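Local structure of WZI (Escherichia coli, 2YNK) at residues 341-346 with 350-355; 199-204 with 208-213; 20-25 with 49-54; 14-19 with 320-325. The protein serves in group 1 capsule assembly as an outer-membrane lectin, a carbohydrate-binding beta-barrel that probably holds capsular polysaccharide at the cell surface. All blocks are in the same frame, centred on the assembly; numbering follows the deposited sequence.

Contact 1 (341-346 with 350-355)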
loop_
_atom_site.group_PDB
_atom_site.type_symbol
_atom_site.label_atom_id
_atom_site.label_comp_id
_atom_site.label_asym_id
_atom_site.label_seq_id
_atom_site.Cartn_x
_atom_site.Cartn_y
_atom_site.Cartn_z
ATOM N N TYR A 341 22.428 6.576 4.249
ATOM C CA TYR A 341 22.312 6.711 2.788
ATOM C C TYR A 341 20.927 6.324 2.238
ATOM O O TYR A 341 20.503 6.846 1.209
ATOM C CB TYR A 341 23.396 5.885 2.099
ATOM C CG TYR A 341 23.534 6.145 0.615
ATOM C CD1 TYR A 341 24.073 7.340 0.145
ATOM C CD2 TYR A 341 23.128 5.190 -0.323
ATOM C CE1 TYR A 341 24.202 7.582 -1.210
ATOM C CE2 TYR A 341 23.261 5.421 -1.684
ATOM C CZ TYR A 341 23.801 6.618 -2.121
ATOM O OH TYR A 341 23.934 6.851 -3.470
ATOM N N SER A 342 20.220 5.418 2.906
ATOM C CA SER A 342 18.884 5.035 2.435
ATOM C C SER A 342 17.899 6.185 2.626
ATOM O O SER A 342 17.849 6.808 3.687
ATOM C CB SER A 342 18.386 3.769 3.130
ATOM O OG SER A 342 19.017 2.625 2.591
ATOM N N TYR A 343 17.137 6.470 1.574
ATOM C CA TYR A 343 16.146 7.540 1.582
ATOM C C TYR A 343 16.749 8.931 1.858
ATOM O O TYR A 343 16.053 9.860 2.250
ATOM C CB TYR A 343 15.014 7.208 2.565
ATOM C CG TYR A 343 14.264 5.910 2.291
ATOM C CD1 TYR A 343 14.157 5.380 1.005
ATOM C CD2 TYR A 343 13.622 5.240 3.324
ATOM C CE1 TYR A 343 13.448 4.213 0.771
ATOM C CE2 TYR A 343 12.911 4.073 3.099
ATOM C CZ TYR A 343 12.824 3.562 1.822
ATOM O OH TYR A 343 12.108 2.402 1.599
ATOM N N THR A 344 18.043 9.049 1.588
ATOM C CA THR A 344 18.817 10.281 1.706
ATOM C C THR A 344 19.077 10.787 0.306
ATOM O O THR A 344 19.104 9.996 -0.636
ATOM C CB THR A 344 20.182 9.970 2.352
ATOM O OG1 THR A 344 20.017 9.879 3.767
ATOM C CG2 THR A 344 21.241 11.004 2.010
ATOM N N HIS A 345 19.258 12.094 0.160
ATOM C CA HIS A 345 19.832 12.640 -1.063
ATOM C C HIS A 345 20.562 13.953 -0.827
ATOM O O HIS A 345 20.289 14.658 0.146
ATOM C CB HIS A 345 18.777 12.783 -2.147
ATOM C CG HIS A 345 19.354 12.849 -3.525
ATOM N ND1 HIS A 345 19.273 13.946 -4.286
ATOM C CD2 HIS A 345 20.076 11.915 -4.255
ATOM C CE1 HIS A 345 19.901 13.731 -5.454
ATOM N NE2 HIS A 345 20.392 12.484 -5.438
ATOM N N HIS A 346 21.491 14.289 -1.726
ATOM C CA HIS A 346 22.356 15.465 -1.561
ATOM C C HIS A 346 21.832 16.697 -2.254
ATOM O O HIS A 346 22.207 17.814 -1.884
ATOM C CB HIS A 346 23.789 15.159 -2.009
ATOM C CG HIS A 346 23.906 14.736 -3.462
ATOM N ND1 HIS A 346 23.368 13.591 -3.933
ATOM C CD2 HIS A 346 24.537 15.344 -4.542
ATOM C CE1 HIS A 346 23.632 13.476 -5.245
ATOM N NE2 HIS A 346 24.348 14.546 -5.619
ATOM N N ASP A 350 15.768 16.942 1.924
ATOM C CA ASP A 350 14.733 16.434 2.834
ATOM C C ASP A 350 14.582 14.912 2.674
ATOM O O ASP A 350 13.797 14.288 3.386
ATOM C CB ASP A 350 13.376 17.088 2.547
ATOM C CG ASP A 350 13.222 18.497 3.121
ATOM O OD1 ASP A 350 14.172 19.079 3.700
ATOM O OD2 ASP A 350 12.087 19.022 2.972
ATOM N N GLY A 351 15.297 14.320 1.717
ATOM C CA GLY A 351 15.314 12.875 1.556
ATOM C C GLY A 351 14.082 12.397 0.827
ATOM O O GLY A 351 13.337 13.203 0.286
ATOM N N TYR A 352 13.875 11.080 0.822
ATOM C CA TYR A 352 12.735 10.442 0.142
ATOM C C TYR A 352 11.544 10.411 1.118
ATOM O O TYR A 352 11.077 9.341 1.538
ATOM C CB TYR A 352 13.142 9.042 -0.330
ATOM C CG TYR A 352 12.175 8.367 -1.294
ATOM C CD1 TYR A 352 11.879 8.938 -2.528
ATOM C CD2 TYR A 352 11.587 7.142 -0.981
ATOM C CE1 TYR A 352 11.002 8.330 -3.411
ATOM C CE2 TYR A 352 10.711 6.522 -1.857
ATOM C CZ TYR A 352 10.421 7.119 -3.071
ATOM O OH TYR A 352 9.554 6.519 -3.951
ATOM N N TYR A 353 11.100 11.617 1.501
ATOM C CA TYR A 353 10.038 11.832 2.486
ATOM C C TYR A 353 9.204 13.051 2.108
ATOM O O TYR A 353 9.757 14.073 1.704
ATOM C CB TYR A 353 10.612 12.131 3.871
ATOM C CG TYR A 353 11.474 11.061 4.474
ATOM C CD1 TYR A 353 12.785 10.893 4.064
ATOM C CD2 TYR A 353 11.001 10.253 5.490
ATOM C CE1 TYR A 353 13.603 9.929 4.628
ATOM C CE2 TYR A 353 11.806 9.281 6.066
ATOM C CZ TYR A 353 13.112 9.126 5.630
ATOM O OH TYR A 353 13.928 8.163 6.173
ATOM N N GLN A 354 7.882 12.949 2.266
ATOM C CA GLN A 354 7.018 14.112 2.181
ATOM C C GLN A 354 6.521 14.422 3.568
ATOM O O GLN A 354 6.001 13.531 4.240
ATOM C CB GLN A 354 5.826 13.852 1.287
ATOM C CG GLN A 354 4.969 15.087 1.096
ATOM C CD GLN A 354 3.794 14.846 0.203
ATOM O OE1 GLN A 354 3.758 15.321 -0.925
ATOM N NE2 GLN A 354 2.823 14.102 0.700
ATOM N N GLN A 355 6.688 15.681 3.985
ATOM C CA GLN A 355 6.281 16.146 5.309
ATOM C C GLN A 355 6.803 15.240 6.404
ATOM O O GLN A 355 6.125 14.972 7.396
ATOM C CB GLN A 355 4.769 16.306 5.376
ATOM C CG GLN A 355 4.279 17.308 4.343
ATOM C CD GLN A 355 2.783 17.332 4.173
ATOM O OE1 GLN A 355 2.162 16.308 3.878
ATOM N NE2 GLN A 355 2.194 18.515 4.314
#
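Tyr343 stands against both Tyr352 and Tyr353 and loses more surface than any other residue here. Its backbone makes the one hydrogen bond between 341-346 and 350-355: Tyr352 N donates to Tyr343 O at 2.9 Å. Next to that bond the rings of Tyr343 and Tyr352 lean together on a slant, centroids 5.7 Å apart, with CD1 of Tyr343 and CD2 of Tyr352 in contact at 3.7 Å. Tyr353 comes in almost at right angles to Tyr343. CE1 of Tyr353 is 3.4 Å from Tyr343 O, which lies at the rim of the Tyr353 ring, while the same CE1 also touches CB of Tyr343. The chi1 of -60° at Tyr353 keeps CG beside its backbone N, swinging the ring back across the turn. Gly351, with its positive phi, brings the chain close past Tyr343 O. The hydroxyls are held by the surrounding fold: Tyr352 OH by Ile161 O, Tyr343 OH by Leu160 O and Asp361 N, Tyr353 OH by Gly365 N. The pieces joined are a type II beta turn, Tyr341 to Thr344, and an inverse gamma turn centred on Tyr352, within the long loop between barrel strands 322-331 and 368-377: a large barrel loop folded back on itself and pinned by buried tyrosines.

Contact 2 (199-204 with 208-213)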
loop_
_atom_site.group_PDB
_atom_site.type_symbol
_atom_site.label_atom_id
_atom_site.label_comp_id
_atom_site.label_asym_id
_atom_site.label_seq_id
_atom_site.Cartn_x
_atom_site.Cartn_y
_atom_site.Cartn_z
ATOM N N ALA A 199 3.028 10.716 -12.492
ATOM C CA ALA A 199 3.765 11.976 -12.313
ATOM C C ALA A 199 3.046 12.811 -11.252
ATOM O O ALA A 199 1.864 13.114 -11.399
ATOM C CB ALA A 199 3.872 12.734 -13.623
ATOM N N SER A 200 3.768 13.154 -10.185
ATOM C CA SER A 200 3.203 13.785 -8.985
ATOM C C SER A 200 4.061 14.964 -8.496
ATOM O O SER A 200 5.229 15.095 -8.856
ATOM C CB SER A 200 3.094 12.754 -7.858
ATOM O OG SER A 200 2.214 11.686 -8.186
ATOM N N GLN A 201 3.462 15.814 -7.669
ATOM C CA GLN A 201 4.141 16.974 -7.091
ATOM C C GLN A 201 4.192 16.848 -5.577
ATOM O O GLN A 201 3.161 16.710 -4.914
ATOM C CB GLN A 201 3.408 18.256 -7.465
ATOM C CG GLN A 201 4.187 19.512 -7.103
ATOM C CD GLN A 201 3.525 20.777 -7.604
ATOM O OE1 GLN A 201 3.954 21.354 -8.597
ATOM N NE2 GLN A 201 2.465 21.207 -6.928
HETATM N N MSE A 202 5.396 16.899 -5.023
HETATM C CA MSE A 202 5.570 16.800 -3.572
HETATM C C MSE A 202 5.037 18.053 -2.929
HETATM O O MSE A 202 5.059 19.126 -3.533
HETATM C CB MSE A 202 7.043 16.610 -3.245
HETATM C CG MSE A 202 7.548 15.266 -3.748
HETATM SE SE MSE A 202 9.350 15.002 -3.021
HETATM C CE MSE A 202 8.738 14.258 -1.299
ATOM N N ASN A 203 4.547 17.915 -1.699
ATOM C CA ASN A 203 3.872 18.994 -0.977
ATOM C C ASN A 203 4.707 19.462 0.205
ATOM O O ASN A 203 5.292 18.635 0.923
ATOM C CB ASN A 203 2.510 18.507 -0.485
ATOM C CG ASN A 203 1.655 19.615 0.091
ATOM O OD1 ASN A 203 1.773 20.776 -0.290
ATOM N ND2 ASN A 203 0.768 19.252 1.004
ATOM N N GLN A 204 4.763 20.786 0.391
ATOM C CA GLN A 204 5.568 21.430 1.448
ATOM C C GLN A 204 6.985 20.860 1.500
ATOM O O GLN A 204 7.558 20.694 2.572
ATOM C CB GLN A 204 4.904 21.271 2.821
ATOM C CG GLN A 204 3.621 22.067 3.024
ATOM C CD GLN A 204 3.117 21.970 4.457
ATOM O OE1 GLN A 204 3.507 21.065 5.214
ATOM N NE2 GLN A 204 2.253 22.915 4.848
ATOM N N VAL A 208 13.512 21.734 -1.701
ATOM C CA VAL A 208 13.349 21.960 -3.148
ATOM C C VAL A 208 11.856 21.965 -3.474
ATOM O O VAL A 208 11.286 20.948 -3.915
ATOM C CB VAL A 208 14.020 20.870 -4.012
ATOM C CG1 VAL A 208 14.063 21.323 -5.466
ATOM C CG2 VAL A 208 15.416 20.540 -3.502
ATOM N N PRO A 209 11.205 23.114 -3.250
ATOM C CA PRO A 209 9.753 23.203 -3.386
ATOM C C PRO A 209 9.215 22.645 -4.712
ATOM O O PRO A 209 9.901 22.671 -5.720
ATOM C CB PRO A 209 9.493 24.717 -3.286
ATOM C CG PRO A 209 10.656 25.253 -2.528
ATOM C CD PRO A 209 11.817 24.422 -2.956
ATOM N N HIS A 210 7.982 22.153 -4.689
ATOM C CA HIS A 210 7.317 21.578 -5.876
ATOM C C HIS A 210 8.146 20.555 -6.592
ATOM O O HIS A 210 8.273 20.607 -7.803
ATOM C CB HIS A 210 6.911 22.685 -6.838
ATOM C CG HIS A 210 6.416 23.929 -6.146
ATOM N ND1 HIS A 210 5.432 23.904 -5.228
ATOM C CD2 HIS A 210 6.808 25.263 -6.268
ATOM C CE1 HIS A 210 5.202 25.159 -4.780
ATOM N NE2 HIS A 210 6.045 25.988 -5.417
ATOM N N ALA A 211 8.727 19.619 -5.853
ATOM C CA ALA A 211 9.514 18.560 -6.461
ATOM C C ALA A 211 8.575 17.477 -7.005
ATOM O O ALA A 211 7.518 17.167 -6.422
ATOM C CB ALA A 211 10.496 17.961 -5.464
ATOM N N LYS A 212 8.972 16.889 -8.120
ATOM C CA LYS A 212 8.144 15.905 -8.768
ATOM C C LYS A 212 8.630 14.520 -8.410
ATOM O O LYS A 212 9.831 14.290 -8.276
ATOM C CB LYS A 212 8.170 16.092 -10.278
ATOM C CG LYS A 212 8.118 17.547 -10.731
ATOM C CD LYS A 212 6.960 18.324 -10.127
ATOM C CE LYS A 212 6.933 19.740 -10.676
ATOM N NZ LYS A 212 5.837 20.525 -10.053
ATOM N N ILE A 213 7.684 13.606 -8.228
ATOM C CA ILE A 213 7.996 12.193 -8.212
ATOM C C ILE A 213 7.394 11.624 -9.492
ATOM O O ILE A 213 6.180 11.648 -9.683
ATOM C CB ILE A 213 7.461 11.489 -6.954
ATOM C CG1 ILE A 213 8.080 12.103 -5.693
ATOM C CG2 ILE A 213 7.790 10.006 -6.987
ATOM C CD1 ILE A 213 9.555 11.798 -5.494
#
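Ser200 and Ile213 exchange a reciprocal pair of backbone bonds, Ser200 N to Ile213 O and Ile213 N to Ser200 O, both 2.9 Å long. One step nearer the turn, Met202 N donates to Ala211 O. Between these lies the non-hydrogen-bonded pair Gln201 and Lys212, where the chains draw in to a CA-CA distance of 4.5 Å and Lys212 CA approaches Ser200 O in a CA-H...O contact. The side chains of Gln201 and Lys212 run side by side in the same direction on one face of the sheet; with CG anti to the backbone N, the extended Gln201 chain lies alongside the His210 side chain as well, though the exact position of its OE1 is doubtful. On the other face, Met202, a selenomethionine in this crystal, crosses Ile213 at a slant: CG of Met202 rests 3.8 Å from CG1 of Ile213, and a bend at chi3 (85°) carries its chain end away, while SE keeps touch with CB of Ala211 at 4.0 Å. Gln235 of the next strand packs on both Met202 and Ile213. Further backbone bonds, Ala199 with Phe172 on one flank and Lys212 with Trp236 on the other, continue the sheet. This is the end of an antiparallel beta hairpin, strands 193-201 and 212-221, in the wall of a closed 18-stranded outer-membrane barrel.

Contact 3 (20-25 with 49-54)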
loop_
_atom_site.group_PDB
_atom_site.type_symbol
_atom_site.label_atom_id
_atom_site.label_comp_id
_atom_site.label_asym_id
_atom_site.label_seq_id
_atom_site.Cartn_x
_atom_site.Cartn_y
_atom_site.Cartn_z
ATOM N N ARG A 20 -5.036 -19.436 -2.633
ATOM C CA ARG A 20 -5.703 -20.726 -2.612
ATOM C C ARG A 20 -6.099 -21.175 -4.009
ATOM O O ARG A 20 -6.734 -22.205 -4.152
ATOM C CB ARG A 20 -6.964 -20.661 -1.750
ATOM C CG ARG A 20 -6.699 -20.450 -0.270
ATOM C CD ARG A 20 -7.998 -20.410 0.516
ATOM N NE ARG A 20 -8.687 -21.699 0.485
ATOM C CZ ARG A 20 -8.371 -22.752 1.233
ATOM N NH1 ARG A 20 -7.365 -22.696 2.096
ATOM N NH2 ARG A 20 -9.069 -23.880 1.114
ATOM N N GLY A 21 -5.759 -20.397 -5.034
ATOM C CA GLY A 21 -6.061 -20.767 -6.414
ATOM C C GLY A 21 -7.510 -20.609 -6.860
ATOM O O GLY A 21 -7.846 -20.973 -7.982
ATOM N N VAL A 22 -8.368 -20.062 -6.008
ATOM C CA VAL A 22 -9.764 -19.832 -6.368
ATOM C C VAL A 22 -9.929 -18.721 -7.401
ATOM O O VAL A 22 -10.908 -18.715 -8.138
ATOM C CB VAL A 22 -10.595 -19.449 -5.142
ATOM C CG1 VAL A 22 -12.041 -19.188 -5.538
ATOM C CG2 VAL A 22 -10.489 -20.528 -4.075
ATOM N N ILE A 23 -9.008 -17.751 -7.400
ATOM C CA ILE A 23 -8.904 -16.740 -8.467
ATOM C C ILE A 23 -7.435 -16.476 -8.815
ATOM O O ILE A 23 -6.531 -16.917 -8.100
ATOM C CB ILE A 23 -9.612 -15.411 -8.116
ATOM C CG1 ILE A 23 -9.100 -14.829 -6.799
ATOM C CG2 ILE A 23 -11.115 -15.607 -8.037
ATOM C CD1 ILE A 23 -9.886 -13.619 -6.323
ATOM N N HIS A 24 -7.205 -15.797 -9.939
ATOM C CA HIS A 24 -5.864 -15.388 -10.339
ATOM C C HIS A 24 -5.869 -13.902 -10.518
ATOM O O HIS A 24 -6.609 -13.384 -11.351
ATOM C CB HIS A 24 -5.436 -16.108 -11.603
ATOM C CG HIS A 24 -5.500 -17.613 -11.478
ATOM N ND1 HIS A 24 -4.751 -18.298 -10.586
ATOM C CD2 HIS A 24 -6.282 -18.561 -12.147
ATOM C CE1 HIS A 24 -5.029 -19.613 -10.684
ATOM N NE2 HIS A 24 -5.966 -19.772 -11.640
ATOM N N LEU A 25 -5.066 -13.198 -9.721
ATOM C CA LEU A 25 -5.163 -11.755 -9.652
ATOM C C LEU A 25 -3.974 -11.139 -8.942
ATOM O O LEU A 25 -3.708 -11.454 -7.780
ATOM C CB LEU A 25 -6.422 -11.387 -8.876
ATOM C CG LEU A 25 -6.729 -9.905 -8.758
ATOM C CD1 LEU A 25 -7.011 -9.365 -10.146
ATOM C CD2 LEU A 25 -7.914 -9.682 -7.834
ATOM N N SER A 49 -17.015 -24.161 1.260
ATOM C CA SER A 49 -18.030 -23.181 1.645
ATOM C C SER A 49 -17.346 -21.923 2.167
ATOM O O SER A 49 -17.793 -20.800 1.914
ATOM C CB SER A 49 -18.954 -23.758 2.714
ATOM O OG SER A 49 -18.953 -25.173 2.664
ATOM N N SER A 50 -16.247 -22.115 2.889
ATOM C CA SER A 50 -15.409 -20.998 3.299
ATOM C C SER A 50 -15.075 -20.137 2.091
ATOM O O SER A 50 -15.085 -18.913 2.183
ATOM C CB SER A 50 -14.126 -21.488 3.977
ATOM O OG SER A 50 -13.386 -22.346 3.128
ATOM N N GLU A 51 -14.808 -20.774 0.956
ATOM C CA GLU A 51 -14.435 -20.047 -0.255
ATOM C C GLU A 51 -15.585 -19.250 -0.881
ATOM O O GLU A 51 -15.352 -18.226 -1.523
ATOM C CB GLU A 51 -13.804 -20.998 -1.278
ATOM C CG GLU A 51 -12.483 -21.580 -0.797
ATOM C CD GLU A 51 -11.927 -22.658 -1.701
ATOM O OE1 GLU A 51 -12.707 -23.355 -2.398
ATOM O OE2 GLU A 51 -10.688 -22.822 -1.690
ATOM N N GLN A 52 -16.818 -19.702 -0.685
ATOM C CA GLN A 52 -17.975 -18.986 -1.225
ATOM C C GLN A 52 -18.256 -17.772 -0.353
ATOM O O GLN A 52 -18.613 -16.712 -0.855
ATOM C CB GLN A 52 -19.200 -19.901 -1.315
ATOM C CG GLN A 52 -18.880 -21.281 -1.884
ATOM C CD GLN A 52 -19.973 -21.852 -2.776
ATOM O OE1 GLN A 52 -20.481 -22.953 -2.533
ATOM N NE2 GLN A 52 -20.326 -21.111 -3.824
ATOM N N VAL A 53 -18.067 -17.935 0.954
ATOM C CA VAL A 53 -18.185 -16.829 1.907
ATOM C C VAL A 53 -17.238 -15.673 1.558
ATOM O O VAL A 53 -17.660 -14.522 1.457
ATOM C CB VAL A 53 -17.885 -17.303 3.350
ATOM C CG1 VAL A 53 -17.743 -16.117 4.297
ATOM C CG2 VAL A 53 -18.966 -18.253 3.838
ATOM N N VAL A 54 -15.962 -15.978 1.360
ATOM C CA VAL A 54 -15.010 -14.944 0.981
ATOM C C VAL A 54 -15.414 -14.320 -0.354
ATOM O O VAL A 54 -15.531 -13.107 -0.444
ATOM C CB VAL A 54 -13.554 -15.460 0.933
ATOM C CG1 VAL A 54 -12.625 -14.363 0.438
ATOM C CG2 VAL A 54 -13.107 -15.948 2.308
#
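Arg20 and Glu51 form a salt bridge through a single carboxylate oxygen. NE of Arg20 donates to OE2 of Glu51 at 3.2 Å with a fairly straight N-H (155°), and NH2 of Arg20 adds a weak second bond to the same OE2 at 3.4 Å. The oxygen lies at the guanidinium edge, close to its plane, and receives NE on its anti lone pair, the side away from OE1. The two flat groups are nevertheless turned 68° against each other, so this is not the two-on-two pairing of a guanidinium with both carboxylate oxygens. Val22 closes in beside the bridge: its CG2 methyl meets OE2 of Glu51 at 3.3 Å and CD of Glu51 at 3.5 Å.

In the next shell, each partner is steered from outside. The bend at chi3 (66°) in Arg20 turns its head, and NH1 bonds to His315 O on barrel strand 306-317. OE1 of Glu51 accepts the backbone N-H groups of Ser47 and Tyr48, a few residues before Glu51 in the chain, while Trp16 packs on the Glu51 side chain. Gly21, the first residue to leave helical geometry after helix 8-19, closes it with a Schellman motif; its positive phi turns the chain directly after Arg20, and Val22 is tied by its backbone to Lys45.

Counting the weak bond, two N-H groups of Arg20 meet OE2 and two backbone N-H groups meet OE1. Such a set of donors around a buried Glu51 would be expected to favour its ionised form, with Arg20 held between that carboxylate and a backbone carbonyl of the barrel wall.

Contact 4 (14-19 with 320-325)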
loop_
_atom_site.group_PDB
_atom_site.type_symbol
_atom_site.label_atom_id
_atom_site.label_comp_id
_atom_site.label_asym_id
_atom_site.label_seq_id
_atom_site.Cartn_x
_atom_site.Cartn_y
_atom_site.Cartn_z
ATOM N N LEU A 14 -8.972 -10.777 -1.166
ATOM C CA LEU A 14 -8.477 -11.124 -2.498
ATOM C C LEU A 14 -7.249 -12.023 -2.402
ATOM O O LEU A 14 -7.130 -12.993 -3.149
ATOM C CB LEU A 14 -8.117 -9.869 -3.304
ATOM C CG LEU A 14 -9.255 -8.981 -3.814
ATOM C CD1 LEU A 14 -8.684 -7.863 -4.673
ATOM C CD2 LEU A 14 -10.270 -9.797 -4.599
ATOM N N ALA A 15 -6.339 -11.694 -1.486
ATOM C CA ALA A 15 -5.092 -12.449 -1.332
ATOM C C ALA A 15 -5.362 -13.878 -0.870
ATOM O O ALA A 15 -4.651 -14.812 -1.243
ATOM C CB ALA A 15 -4.159 -11.742 -0.354
ATOM N N TRP A 16 -6.389 -14.032 -0.045
ATOM C CA TRP A 16 -6.819 -15.337 0.430
ATOM C C TRP A 16 -7.269 -16.160 -0.754
ATOM O O TRP A 16 -6.794 -17.271 -0.971
ATOM C CB TRP A 16 -7.942 -15.149 1.451
ATOM C CG TRP A 16 -8.360 -16.375 2.233
ATOM C CD1 TRP A 16 -7.906 -16.781 3.482
ATOM C CD2 TRP A 16 -9.384 -17.364 1.865
ATOM N NE1 TRP A 16 -8.541 -17.931 3.882
ATOM C CE2 TRP A 16 -9.443 -18.325 2.965
ATOM C CE3 TRP A 16 -10.220 -17.540 0.775
ATOM C CZ2 TRP A 16 -10.305 -19.415 2.944
ATOM C CZ3 TRP A 16 -11.091 -18.637 0.767
ATOM C CH2 TRP A 16 -11.127 -19.553 1.825
ATOM N N LEU A 17 -8.164 -15.591 -1.552
ATOM C CA LEU A 17 -8.710 -16.275 -2.716
ATOM C C LEU A 17 -7.628 -16.612 -3.749
ATOM O O LEU A 17 -7.654 -17.686 -4.362
ATOM C CB LEU A 17 -9.815 -15.419 -3.350
ATOM C CG LEU A 17 -11.092 -15.301 -2.511
ATOM C CD1 LEU A 17 -11.844 -14.026 -2.844
ATOM C CD2 LEU A 17 -11.981 -16.524 -2.712
ATOM N N SER A 18 -6.675 -15.699 -3.926
ATOM C CA SER A 18 -5.646 -15.846 -4.958
ATOM C C SER A 18 -4.647 -16.936 -4.606
ATOM O O SER A 18 -4.286 -17.747 -5.451
ATOM C CB SER A 18 -4.921 -14.513 -5.191
ATOM O OG SER A 18 -3.676 -14.693 -5.852
ATOM N N ASP A 19 -4.209 -16.956 -3.355
ATOM C CA ASP A 19 -3.180 -17.899 -2.924
ATOM C C ASP A 19 -3.722 -19.314 -2.770
ATOM O O ASP A 19 -2.962 -20.268 -2.767
ATOM C CB ASP A 19 -2.547 -17.431 -1.612
ATOM C CG ASP A 19 -1.626 -16.237 -1.798
ATOM O OD1 ASP A 19 -1.727 -15.536 -2.830
ATOM O OD2 ASP A 19 -0.790 -16.001 -0.904
ATOM N N LYS A 320 -16.396 -22.487 8.227
ATOM C CA LYS A 320 -16.643 -21.551 7.139
ATOM C C LYS A 320 -15.792 -20.284 7.298
ATOM O O LYS A 320 -15.791 -19.419 6.418
ATOM C CB LYS A 320 -18.123 -21.190 7.089
ATOM C CG LYS A 320 -19.026 -22.346 6.685
ATOM C CD LYS A 320 -20.466 -21.876 6.534
ATOM C CE LYS A 320 -21.244 -22.688 5.507
ATOM N NZ LYS A 320 -22.582 -22.084 5.249
ATOM N N ASP A 321 -15.061 -20.180 8.410
ATOM C CA ASP A 321 -14.210 -19.019 8.677
ATOM C C ASP A 321 -12.952 -19.074 7.819
ATOM O O ASP A 321 -12.680 -20.086 7.161
ATOM C CB ASP A 321 -13.803 -18.956 10.157
ATOM C CG ASP A 321 -14.985 -18.755 11.096
ATOM O OD1 ASP A 321 -16.087 -18.378 10.627
ATOM O OD2 ASP A 321 -14.798 -18.968 12.319
ATOM N N ALA A 322 -12.192 -17.979 7.837
ATOM C CA ALA A 322 -10.955 -17.865 7.073
ATOM C C ALA A 322 -9.824 -17.325 7.952
ATOM O O ALA A 322 -10.051 -16.469 8.814
ATOM C CB ALA A 322 -11.169 -16.960 5.875
ATOM N N VAL A 323 -8.610 -17.832 7.732
ATOM C CA VAL A 323 -7.455 -17.427 8.512
ATOM C C VAL A 323 -6.351 -16.936 7.595
ATOM O O VAL A 323 -5.962 -17.639 6.668
ATOM C CB VAL A 323 -6.941 -18.569 9.402
ATOM C CG1 VAL A 323 -5.637 -18.176 10.084
ATOM C CG2 VAL A 323 -7.983 -18.913 10.447
ATOM N N ASN A 324 -5.870 -15.714 7.873
ATOM C CA ASN A 324 -4.788 -15.056 7.122
ATOM C C ASN A 324 -3.591 -14.860 8.023
ATOM O O ASN A 324 -3.747 -14.399 9.149
ATOM C CB ASN A 324 -5.218 -13.665 6.676
ATOM C CG ASN A 324 -6.074 -13.672 5.443
ATOM O OD1 ASN A 324 -5.585 -13.902 4.345
ATOM N ND2 ASN A 324 -7.353 -13.361 5.610
ATOM N N TRP A 325 -2.397 -15.171 7.538
ATOM C CA TRP A 325 -1.195 -14.869 8.300
ATOM C C TRP A 325 -0.031 -14.559 7.420
ATOM O O TRP A 325 0.058 -15.056 6.296
ATOM C CB TRP A 325 -0.850 -16.010 9.249
ATOM C CG TRP A 325 -0.380 -17.258 8.545
ATOM C CD1 TRP A 325 -1.144 -18.355 8.156
ATOM C CD2 TRP A 325 0.986 -17.579 8.118
ATOM N NE1 TRP A 325 -0.366 -19.297 7.538
ATOM C CE2 TRP A 325 0.915 -18.897 7.478
ATOM C CE3 TRP A 325 2.209 -16.932 8.192
ATOM C CZ2 TRP A 325 2.034 -19.517 6.948
ATOM C CZ3 TRP A 325 3.332 -17.569 7.653
ATOM C CH2 TRP A 325 3.243 -18.831 7.049
#
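Trp16 carries the close part of this contact, with its indole laid against Ala322. The methyl CB of Ala322 is 3.4 Å from NE1 and 3.6 Å from CE2 of Trp16, shifted toward the rim of the ring system. The torsions explain the reach: CG of Trp16 is anti to the backbone N (chi1 -170°), which extends the indole from helix 8-19 toward strand 322-331. Farther along the strand, Asn324 crosses Trp16 nearly at a right angle, its amide turned 70° from the indole, and OD1 of Asn324 lies at the ring edge, 3.8 Å from CD1 of Trp16. Val323 O is at the same edge. None of these is a hydrogen bond between the two segments. Two of the polar atoms find partners on the neighbouring strand 306-317: NE1 of Trp16 bonds to His316 O, and OD1 of Asn324 to His315 ND1. Val54 of helix 49-65 also lies on the tryptophan.

The other side of the strand is much looser with respect to the helix. Val323 points away from 14-19, its side chain no closer than 5.8 Å, and is about 7 Å from a bound dodecane. Asp321, which also points away, touches a bound dodecane, while Lys320 is exposed. Helix and strand axes pass 9.5 Å apart at 94°, so the indole spans most of the gap, with Asn324 reaching to its edge. An N-terminal helix packed crosswise, probably on the inner wall of a beta-barrel, with a hydrocarbon-binding outer surface behind the same strand, fits an outer-membrane barrel partly filled by its own N-terminal segment.

How the contacts relate
The contacts fall into two pairs on opposite sides of the chain's centre. Contacts 1 and 2, centres 13 Å apart, touch directly: Gln354 OE1 probably accepts Asn203 N at 2.8 Å, Gln355 NE2 probably bonds Gln204 OE1, and Tyr353 O packs on the end of Met202, so the long loop rests on the hairpin. Contacts 3 and 4 have centres 7 Å apart: contact 3 begins where helix 8-19 of contact 4 ends, and Leu17 packs on Val22, Ile23 and Val54. Between the pairs the centres are 36 to 41 Å apart, nearest atoms about 22 to 23 Å. Bound hydrocarbons come near both: an octane about 8 Å from Gln201 in contact 2, a dodecane against contact 4.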